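Local coordinates for rhodopsin (Rubrobacter xylanophilus, PDB 6KFQ), which binds retinal as its chromophore and works as a light-driven proton pump of the microbial rhodopsin family, at residues M1-L6 and L194-F199. Numbering follows the deposited sequence.
Sequences MEALWL and LSVEVF. With MPG ([(Z)-octadec-9-enyl] (2R)-2,3-bis(oxidanyl)propanoate), chain Q; MPG ([(Z)-octadec-9-enyl] (2R)-2,3-bis(oxidanyl)propanoate), chain G.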
loop_
_atom_site.group_PDB
_atom_site.type_symbol
_atom_site.label_atom_id
_atom_site.label_comp_id
_atom_site.label_asym_id
_atom_site.label_seq_id
_atom_site.Cartn_x
_atom_site.Cartn_y
_atom_site.Cartn_z
ATOM N N MET A 1 -14.143 -16.958 -11.234
ATOM C CA MET A 1 -14.583 -16.645 -9.878
ATOM C C MET A 1 -13.844 -15.428 -9.325
ATOM O O MET A 1 -14.276 -14.837 -8.333
ATOM C CB MET A 1 -14.384 -17.857 -8.958
ATOM C CG MET A 1 -14.929 -17.726 -7.530
ATOM S SD MET A 1 -16.704 -17.986 -7.305
ATOM C CE MET A 1 -17.186 -18.746 -8.861
ATOM N N GLU A 2 -12.739 -15.039 -9.974
ATOM C CA GLU A 2 -12.009 -13.864 -9.509
ATOM C C GLU A 2 -12.872 -12.607 -9.566
ATOM O O GLU A 2 -12.615 -11.660 -8.819
ATOM C CB GLU A 2 -10.712 -13.678 -10.316
ATOM C CG GLU A 2 -10.878 -12.995 -11.660
ATOM C CD GLU A 2 -10.582 -13.916 -12.836
ATOM O OE1 GLU A 2 -10.124 -13.413 -13.890
ATOM O OE2 GLU A 2 -10.814 -15.136 -12.707
ATOM N N ALA A 3 -13.918 -12.599 -10.403
ATOM C CA ALA A 3 -14.834 -11.465 -10.436
ATOM C C ALA A 3 -15.418 -11.183 -9.058
ATOM O O ALA A 3 -15.587 -10.019 -8.675
ATOM C CB ALA A 3 -15.962 -11.719 -11.440
ATOM N N LEU A 4 -15.743 -12.235 -8.305
ATOM C CA LEU A 4 -16.296 -12.035 -6.971
ATOM C C LEU A 4 -15.333 -11.252 -6.095
ATOM O O LEU A 4 -15.720 -10.270 -5.453
ATOM C CB LEU A 4 -16.623 -13.378 -6.326
ATOM C CG LEU A 4 -16.962 -13.276 -4.839
ATOM C CD1 LEU A 4 -18.119 -12.288 -4.569
ATOM C CD2 LEU A 4 -17.296 -14.648 -4.307
ATOM N N TRP A 5 -14.064 -11.673 -6.048
ATOM C CA TRP A 5 -13.112 -10.989 -5.175
ATOM C C TRP A 5 -12.859 -9.559 -5.628
ATOM O O TRP A 5 -12.598 -8.685 -4.793
ATOM C CB TRP A 5 -11.802 -11.777 -5.109
ATOM C CG TRP A 5 -12.020 -13.258 -4.972
ATOM C CD1 TRP A 5 -11.484 -14.246 -5.753
ATOM C CD2 TRP A 5 -12.840 -13.920 -4.000
ATOM N NE1 TRP A 5 -11.915 -15.474 -5.323
ATOM C CE2 TRP A 5 -12.752 -15.305 -4.253
ATOM C CE3 TRP A 5 -13.644 -13.478 -2.946
ATOM C CZ2 TRP A 5 -13.438 -16.246 -3.492
ATOM C CZ3 TRP A 5 -14.322 -14.420 -2.187
ATOM C CH2 TRP A 5 -14.218 -15.783 -2.468
ATOM N N LEU A 6 -12.931 -9.292 -6.932
ATOM C CA LEU A 6 -12.736 -7.924 -7.403
ATOM C C LEU A 6 -13.903 -7.027 -6.997
ATOM O O LEU A 6 -13.711 -5.846 -6.686
ATOM C CB LEU A 6 -12.548 -7.919 -8.920
ATOM C CG LEU A 6 -11.283 -8.649 -9.403
ATOM C CD1 LEU A 6 -11.320 -8.837 -10.920
ATOM C CD2 LEU A 6 -10.015 -7.897 -8.975
ATOM N N LEU A 194 -5.431 -18.278 -10.482
ATOM C CA LEU A 194 -5.624 -16.830 -10.549
ATOM C C LEU A 194 -6.729 -16.373 -9.597
ATOM O O LEU A 194 -6.638 -15.299 -8.992
ATOM C CB LEU A 194 -5.948 -16.418 -11.987
ATOM C CG LEU A 194 -6.333 -14.954 -12.205
ATOM C CD1 LEU A 194 -5.184 -14.026 -11.831
ATOM C CD2 LEU A 194 -6.782 -14.717 -13.637
ATOM N N SER A 195 -7.788 -17.168 -9.458
ATOM C CA SER A 195 -8.844 -16.793 -8.520
ATOM C C SER A 195 -8.314 -16.708 -7.094
ATOM O O SER A 195 -8.643 -15.770 -6.359
ATOM C CB SER A 195 -10.002 -17.786 -8.602
ATOM O OG SER A 195 -10.875 -17.579 -7.505
ATOM N N VAL A 196 -7.485 -17.670 -6.683
ATOM C CA VAL A 196 -6.900 -17.629 -5.345
ATOM C C VAL A 196 -5.977 -16.425 -5.204
ATOM O O VAL A 196 -6.007 -15.709 -4.194
ATOM C CB VAL A 196 -6.163 -18.945 -5.042
ATOM C CG1 VAL A 196 -5.374 -18.829 -3.744
ATOM C CG2 VAL A 196 -7.145 -20.096 -4.970
ATOM N N GLU A 197 -5.126 -16.196 -6.211
ATOM C CA GLU A 197 -4.239 -15.036 -6.190
ATOM C C GLU A 197 -5.018 -13.738 -5.997
ATOM O O GLU A 197 -4.627 -12.871 -5.204
ATOM C CB GLU A 197 -3.432 -14.972 -7.486
ATOM C CG GLU A 197 -2.605 -13.712 -7.623
ATOM C CD GLU A 197 -2.024 -13.539 -9.012
ATOM O OE1 GLU A 197 -1.525 -12.434 -9.292
ATOM O OE2 GLU A 197 -2.083 -14.492 -9.824
ATOM N N VAL A 198 -6.112 -13.574 -6.742
ATOM C CA VAL A 198 -6.875 -12.333 -6.651
ATOM C C VAL A 198 -7.503 -12.195 -5.270
ATOM O O VAL A 198 -7.520 -11.106 -4.686
ATOM C CB VAL A 198 -7.921 -12.276 -7.778
ATOM C CG1 VAL A 198 -8.919 -11.149 -7.547
ATOM C CG2 VAL A 198 -7.209 -12.080 -9.120
ATOM N N PHE A 199 -8.031 -13.296 -4.729
ATOM C CA PHE A 199 -8.550 -13.289 -3.363
ATOM C C PHE A 199 -7.488 -12.828 -2.372
ATOM O O PHE A 199 -7.744 -11.977 -1.514
ATOM C CB PHE A 199 -9.046 -14.690 -2.992
ATOM C CG PHE A 199 -9.422 -14.831 -1.540
ATOM C CD1 PHE A 199 -10.608 -14.299 -1.069
ATOM C CD2 PHE A 199 -8.582 -15.487 -0.650
ATOM C CE1 PHE A 199 -10.959 -14.416 0.269
ATOM C CE2 PHE A 199 -8.929 -15.615 0.687
ATOM C CZ PHE A 199 -10.129 -15.076 1.143
HETATM C C7 MPG Q . -13.174 -20.745 -10.452
HETATM C C8 MPG Q . -12.226 -21.269 -9.416
HETATM C C9 MPG Q . -12.694 -21.073 -8.005
HETATM C C10 MPG Q . -12.020 -20.463 -7.059
HETATM C C11 MPG Q . -12.407 -20.326 -5.618
HETATM C C12 MPG Q . -11.418 -19.536 -4.810
HETATM C C13 MPG Q . -11.733 -19.473 -3.325
HETATM C C14 MPG Q . -10.749 -18.665 -2.513
HETATM C C15 MPG Q . -11.005 -18.676 -1.021
HETATM C C16 MPG Q . -12.293 -18.023 -0.590
HETATM C C17 MPG Q . -12.520 -18.013 0.903
HETATM C C18 MPG Q . -13.715 -17.207 1.348
HETATM C C2 MPG G . -8.074 -20.632 -0.718
HETATM C C3 MPG G . -7.780 -20.450 0.750
HETATM C C4 MPG G . -7.094 -19.151 1.101
HETATM C C5 MPG G . -6.743 -19.062 2.566
HETATM C C6 MPG G . -6.715 -17.669 3.153
HETATM C C7 MPG G . -5.330 -17.050 3.273
HETATM C C8 MPG G . -5.268 -15.882 4.212
HETATM C C9 MPG G . -6.273 -14.815 3.908
HETATM O O1 MPG G . -9.052 -22.069 -2.401
HETATM C C1 MPG G . -8.938 -21.835 -0.978
HETATM C CXD MPG G . -9.813 -23.289 -4.289
HETATM O O2 MPG G . -10.751 -24.284 -4.666
HETATM C C21 MPG G . -8.408 -23.657 -4.737
HETATM O O3 MPG G . -8.400 -23.813 -6.150
HETATM O O4 MPG G . -10.629 -23.640 -2.068
HETATM C CX3 MPG G . -9.883 -23.030 -2.790
#
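Helix 2-23 and helix 194-218, the first and the seventh transmembrane helix of the seven-helix bundle, meet here side by side at their N-terminal ends, in a near-parallel, mostly buried contact. Over residues 2-6 and 194-199 the axes run in the same direction at only 10°, 8.6 Å apart at closest approach, and the backbones come close where Glu2 faces Ser195, with their CA atoms 4.4 Å apart. Trp5 is the centrepiece. Its indole NE1 donates a hydrogen bond to Ser195 OG (3.2 Å), while Phe199 lies over one face of the indole: Phe199 CB makes a CH-pi contact with the five-membered ring, and the phenyl edge meets the six-membered ring in an edge-to-face pair, Trp5 CE3 to Phe199 CD1 being 3.7 Å. Val198 fills the space between the helices, its CG1 packing 3.8 Å from Trp5 CB and 3.7 Å from Leu6 CD2. Glu2 also points inward, its CB 4.0 Å from Val198 CB, but its carboxylate OE1 is hydrogen-bonded to Tyr68. Toward the membrane, the MPG of chain Q runs past Met1, Ser195, Trp5 and Phe199, with its C16 3.5 Å from Trp5 CH2 and over one face of the Phe199 ring; the MPG of chain G approaches the Phe199 edge. Such parallel pairing of the first and seventh helices closes the seven-helix bundle characteristic of microbial rhodopsins.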